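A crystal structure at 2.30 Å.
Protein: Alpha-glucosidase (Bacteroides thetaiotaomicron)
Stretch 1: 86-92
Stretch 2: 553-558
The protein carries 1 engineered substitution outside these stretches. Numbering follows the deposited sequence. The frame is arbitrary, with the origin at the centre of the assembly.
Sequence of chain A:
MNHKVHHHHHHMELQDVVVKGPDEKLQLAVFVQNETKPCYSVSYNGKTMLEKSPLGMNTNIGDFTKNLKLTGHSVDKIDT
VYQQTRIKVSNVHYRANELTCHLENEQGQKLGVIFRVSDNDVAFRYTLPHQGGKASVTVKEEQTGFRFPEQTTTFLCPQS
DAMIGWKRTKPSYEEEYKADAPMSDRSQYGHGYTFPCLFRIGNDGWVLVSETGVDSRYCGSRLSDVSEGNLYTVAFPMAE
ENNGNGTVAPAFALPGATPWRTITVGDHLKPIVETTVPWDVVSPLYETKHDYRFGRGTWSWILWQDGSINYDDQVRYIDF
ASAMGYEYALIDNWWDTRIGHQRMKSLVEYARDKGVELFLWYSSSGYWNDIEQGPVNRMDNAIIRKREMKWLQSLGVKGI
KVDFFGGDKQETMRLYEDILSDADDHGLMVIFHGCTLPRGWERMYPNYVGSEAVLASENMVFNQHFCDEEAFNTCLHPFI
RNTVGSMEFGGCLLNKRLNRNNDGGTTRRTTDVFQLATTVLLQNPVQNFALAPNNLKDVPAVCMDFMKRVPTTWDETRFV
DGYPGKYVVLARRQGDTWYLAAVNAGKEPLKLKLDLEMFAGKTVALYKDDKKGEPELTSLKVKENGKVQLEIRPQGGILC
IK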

ATOM      1  N   ARG A  86       6.209   8.039  -7.922  1.00 20.52           N
ATOM      2  CA  ARG A  86       5.640   7.691  -6.612  1.00 20.34           C
ATOM      3  C   ARG A  86       5.396   6.193  -6.394  1.00 20.41           C
ATOM      4  O   ARG A  86       4.594   5.815  -5.534  1.00 24.81           O
ATOM      5  CB  ARG A  86       4.324   8.445  -6.392  1.00 21.50           C
ATOM      6  CG  ARG A  86       4.456   9.958  -6.374  1.00 22.53           C
ATOM      7  CD  ARG A  86       3.113  10.615  -6.687  1.00 20.93           C
ATOM      8  NE  ARG A  86       2.807  10.547  -8.117  1.00 17.53           N
ATOM      9  CZ  ARG A  86       1.583  10.433  -8.621  1.00 14.83           C
ATOM     10  NH1 ARG A  86       0.529  10.371  -7.823  1.00 12.38           N
ATOM     11  NH2 ARG A  86       1.411  10.373  -9.934  1.00 23.35           N
ATOM     12  N   ILE A  87       6.046   5.340  -7.184  1.00 22.27           N
ATOM     13  CA  ILE A  87       5.974   3.895  -6.960  1.00 19.75           C
ATOM     14  C   ILE A  87       7.387   3.306  -6.975  1.00 22.71           C
ATOM     15  O   ILE A  87       8.364   4.051  -7.048  1.00 19.44           O
ATOM     16  CB  ILE A  87       5.092   3.171  -8.011  1.00 21.44           C
ATOM     17  CG1 ILE A  87       5.704   3.261  -9.403  1.00 19.86           C
ATOM     18  CG2 ILE A  87       3.676   3.725  -8.016  1.00 17.72           C
ATOM     19  CD1 ILE A  87       5.109   2.270 -10.393  1.00 20.10           C
ATOM     20  N   LYS A  88       7.484   1.978  -6.909  1.00 18.92           N
ATOM     21  CA  LYS A  88       8.769   1.280  -6.762  1.00 17.74           C
ATOM     22  C   LYS A  88       9.690   1.351  -7.992  1.00 24.86           C
ATOM     23  O   LYS A  88      10.877   1.030  -7.899  1.00 24.78           O
ATOM     24  CB  LYS A  88       8.522  -0.189  -6.414  1.00 16.88           C
ATOM     25  CG  LYS A  88       7.884  -0.981  -7.539  1.00 17.93           C
ATOM     26  CD  LYS A  88       7.552  -2.412  -7.128  1.00 19.51           C
ATOM     27  CE  LYS A  88       6.269  -2.488  -6.305  1.00 22.12           C
ATOM     28  NZ  LYS A  88       5.799  -3.900  -6.132  1.00 21.67           N
ATOM     29  N   VAL A  89       9.145   1.737  -9.143  1.00 22.23           N
ATOM     30  CA  VAL A  89       9.930   1.820 -10.373  1.00 18.65           C
ATOM     31  C   VAL A  89       9.400   2.981 -11.208  1.00 20.68           C
ATOM     32  O   VAL A  89       8.220   3.308 -11.117  1.00 19.24           O
ATOM     33  CB  VAL A  89       9.863   0.490 -11.167  1.00 26.24           C
ATOM     34  CG1 VAL A  89       8.429   0.192 -11.595  1.00 17.82           C
ATOM     35  CG2 VAL A  89      10.793   0.513 -12.373  1.00 22.66           C
ATOM     36  N   SER A  90      10.252   3.621 -12.008  1.00 26.01           N
ATOM     37  CA  SER A  90       9.830   4.828 -12.730  1.00 24.20           C
ATOM     38  C   SER A  90       9.426   4.591 -14.197  1.00 23.14           C
ATOM     39  O   SER A  90       8.759   5.430 -14.803  1.00 20.09           O
ATOM     40  CB  SER A  90      10.927   5.896 -12.655  1.00 18.56           C
ATOM     41  OG  SER A  90      12.076   5.532 -13.391  1.00 26.77           O
ATOM     42  N   ASN A  91       9.821   3.455 -14.762  1.00 25.22           N
ATOM     43  CA  ASN A  91       9.480   3.141 -16.152  1.00 29.82           C
ATOM     44  C   ASN A  91       9.047   1.692 -16.311  1.00 27.37           C
ATOM     45  O   ASN A  91       9.752   0.775 -15.887  1.00 26.87           O
ATOM     46  CB  ASN A  91      10.656   3.436 -17.085  1.00 26.40           C
ATOM     47  CG  ASN A  91      10.832   4.916 -17.339  1.00 35.76           C
ATOM     48  OD1 ASN A  91      10.209   5.481 -18.241  1.00 39.44           O
ATOM     49  ND2 ASN A  91      11.674   5.557 -16.537  1.00 36.37           N
ATOM     50  N   VAL A  92       7.874   1.485 -16.897  1.00 23.96           N
ATOM     51  CA  VAL A  92       7.373   0.131 -17.078  1.00 26.00           C
ATOM     52  C   VAL A  92       7.127  -0.234 -18.540  1.00 29.23           C
ATOM     53  O   VAL A  92       6.462   0.500 -19.286  1.00 24.25           O
ATOM     54  CB  VAL A  92       6.072  -0.092 -16.279  1.00 26.77           C
ATOM     55  CG1 VAL A  92       5.509  -1.488 -16.539  1.00 24.26           C
ATOM     56  CG2 VAL A  92       6.321   0.124 -14.790  1.00 23.99           C
ATOM     57  N   THR A 553      12.061   8.743  -3.567  1.00 25.64           N
ATOM     58  CA  THR A 553      11.531   8.324  -4.869  1.00 25.56           C
ATOM     59  C   THR A 553      12.536   7.426  -5.585  1.00 23.63           C
ATOM     60  O   THR A 553      13.741   7.525  -5.352  1.00 25.09           O
ATOM     61  CB  THR A 553      11.210   9.529  -5.767  1.00 18.52           C
ATOM     62  OG1 THR A 553      12.402  10.293  -5.981  1.00 23.69           O
ATOM     63  CG2 THR A 553      10.152  10.415  -5.113  1.00 19.67           C
ATOM     64  N   TRP A 554      12.052   6.563  -6.473  1.00 22.88           N
ATOM     65  CA  TRP A 554      12.923   5.548  -7.046  1.00 25.66           C
ATOM     66  C   TRP A 554      12.726   5.335  -8.539  1.00 23.91           C
ATOM     67  O   TRP A 554      11.643   5.551  -9.075  1.00 21.44           O
ATOM     68  CB  TRP A 554      12.712   4.225  -6.309  1.00 23.73           C
ATOM     69  CG  TRP A 554      12.739   4.380  -4.818  1.00 26.94           C
ATOM     70  CD1 TRP A 554      11.664   4.399  -3.979  1.00 26.42           C
ATOM     71  CD2 TRP A 554      13.896   4.550  -3.991  1.00 28.02           C
ATOM     72  NE1 TRP A 554      12.078   4.561  -2.681  1.00 27.86           N
ATOM     73  CE2 TRP A 554      13.444   4.655  -2.659  1.00 26.22           C
ATOM     74  CE3 TRP A 554      15.270   4.617  -4.245  1.00 27.24           C
ATOM     75  CZ2 TRP A 554      14.316   4.828  -1.584  1.00 27.94           C
ATOM     76  CZ3 TRP A 554      16.138   4.785  -3.172  1.00 33.72           C
ATOM     77  CH2 TRP A 554      15.654   4.887  -1.858  1.00 28.54           C
ATOM     78  N   ASP A 555      13.794   4.923  -9.209  1.00 25.48           N
ATOM     79  CA  ASP A 555      13.725   4.590 -10.622  1.00 30.50           C
ATOM     80  C   ASP A 555      13.553   3.091 -10.848  1.00 29.08           C
ATOM     81  O   ASP A 555      13.055   2.671 -11.892  1.00 28.96           O
ATOM     82  CB  ASP A 555      14.973   5.093 -11.352  1.00 29.98           C
ATOM     83  CG  ASP A 555      14.957   6.591 -11.548  1.00 32.52           C
ATOM     84  OD1 ASP A 555      13.955   7.095 -12.102  1.00 32.12           O
ATOM     85  OD2 ASP A 555      15.937   7.262 -11.160  1.00 36.73           O
ATOM     86  N   GLU A 556      13.947   2.292  -9.862  1.00 25.97           N
ATOM     87  CA  GLU A 556      13.962   0.839 -10.012  1.00 28.87           C
ATOM     88  C   GLU A 556      14.108   0.134  -8.659  1.00 33.08           C
ATOM     89  O   GLU A 556      14.743   0.655  -7.736  1.00 29.68           O
ATOM     90  CB  GLU A 556      15.096   0.417 -10.949  1.00 34.94           C
ATOM     91  CG  GLU A 556      15.087  -1.055 -11.344  1.00 31.93           C
ATOM     92  CD  GLU A 556      16.332  -1.455 -12.112  1.00 35.63           C
ATOM     93  OE1 GLU A 556      17.088  -0.551 -12.538  1.00 30.35           O
ATOM     94  OE2 GLU A 556      16.559  -2.674 -12.279  1.00 42.28           O
ATOM     95  N   THR A 557      13.499  -1.042  -8.542  1.00 29.72           N
ATOM     96  CA  THR A 557      13.572  -1.824  -7.316  1.00 30.42           C
ATOM     97  C   THR A 557      13.872  -3.277  -7.656  1.00 28.02           C
ATOM     98  O   THR A 557      13.197  -3.879  -8.489  1.00 29.63           O
ATOM     99  CB  THR A 557      12.260  -1.744  -6.509  1.00 27.80           C
ATOM    100  OG1 THR A 557      12.064  -0.401  -6.047  1.00 27.78           O
ATOM    101  CG2 THR A 557      12.301  -2.687  -5.309  1.00 26.04           C
ATOM    102  N   ARG A 558      14.879  -3.846  -7.007  1.00 28.09           N
ATOM    103  CA  ARG A 558      15.229  -5.233  -7.261  1.00 28.99           C
ATOM    104  C   ARG A 558      15.238  -6.028  -5.957  1.00 34.63           C
ATOM    105  O   ARG A 558      15.887  -5.643  -4.975  1.00 31.70           O
ATOM    106  CB  ARG A 558      16.577  -5.322  -7.983  1.00 32.83           C
ATOM    107  CG  ARG A 558      16.555  -4.652  -9.361  1.00 42.16           C
ATOM    108  CD  ARG A 558      17.129  -5.522 -10.478  1.00 42.44           C
ATOM    109  NE  ARG A 558      18.588  -5.582 -10.487  1.00 42.86           N
ATOM    110  CZ  ARG A 558      19.366  -4.820 -11.252  1.00 44.82           C
ATOM    111  NH1 ARG A 558      18.831  -3.919 -12.065  1.00 36.36           N
ATOM    112  NH2 ARG A 558      20.685  -4.952 -11.201  1.00 44.89           N
TER
HETATM  113  O   HOH W   1       9.061   6.560  -6.282  1.00 14.98           O
HETATM  114  O   HOH W   2      12.672   2.439 -14.565  1.00 28.67           O

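Residues 86-92 and 553-558 lie at least 464 positions apart wherever they touch, yet their backbones come close at three successive pairs. The CA atoms of Val89 and Glu556 are 4.2 Å apart, those of Ser90 and Asp555 4.4 Å, and those of Lys88 and Thr557 5.7 Å. Numbering rises in one stretch as it falls in the other, so the register is antiparallel. The contact is small and buries 337 Å² in total. Most of it is made by loop residues. Strand begins at Asn91 in the first stretch and at Glu556 in the second.

One direct hydrogen bond joins backbone to backbone. Ser90 N donates to Asp555 O at 3.0 Å, with a nearly straight angle of 167°. The same carbonyl takes a second hydrogen bond from water 2, whose oxygen is 2.7 Å from Asp555 O. That water also accepts a weak bond from Asn91 N, 3.0 Å from its oxygen. It thus links Asn91 N to a carbonyl 4.4 Å away, Asp555 O. Val89 CA adds a CA-H...O contact to Asp555 O at 3.6 Å.

Lys88 O is satisfied by a side chain. Thr557 points its CB toward the first stretch, and its OG1 donates to Lys88 O at 2.6 Å. Thr557 N also lies near this carbonyl, 3.4 Å from Lys88 O, but the angle is too poor for a hydrogen bond. The hydroxyl therefore serves where the amide does not.

Ser90 and Asp555 pair through their side chains as well. Ser90 OG donates to Asp555 OD1 at 2.8 Å, placing a hydroxyl proton against a carboxylate oxygen. Asn91 ND2 gives Ser90 OG a weak hydrogen bond at 3.2 Å, so this hydroxyl both donates and accepts. The other carboxylate oxygen, Asp555 OD2, is bonded elsewhere in the structure.

Water 1 bridges two backbone groups. It donates to Ile87 O at 2.7 Å from its oxygen and accepts from Trp554 N at 3.0 Å. The carbonyls Ile87 O and Trp554 O are 4.1 Å apart; neither can donate to the other.

Carbon contacts are few. Val89 CG2 lies 4.0 Å from Glu556 CA, and closer, 3.2 Å, to the carbonyl oxygen Asp555 O. Trp554 CB is 4.0 Å from another carbonyl oxygen, Lys88 O, while the end of the Trp554 side chain leads away. Lys88 starts sideways, with its CB 3.6 Å from Thr557 OG1; its end leads away, and NZ is hydrogen-bonded elsewhere in the structure. Glu556 differs: its CA-to-CB bond points away. Its OE2 forms a salt bridge with Arg558 NH1 at 2.6 Å, within the second stretch.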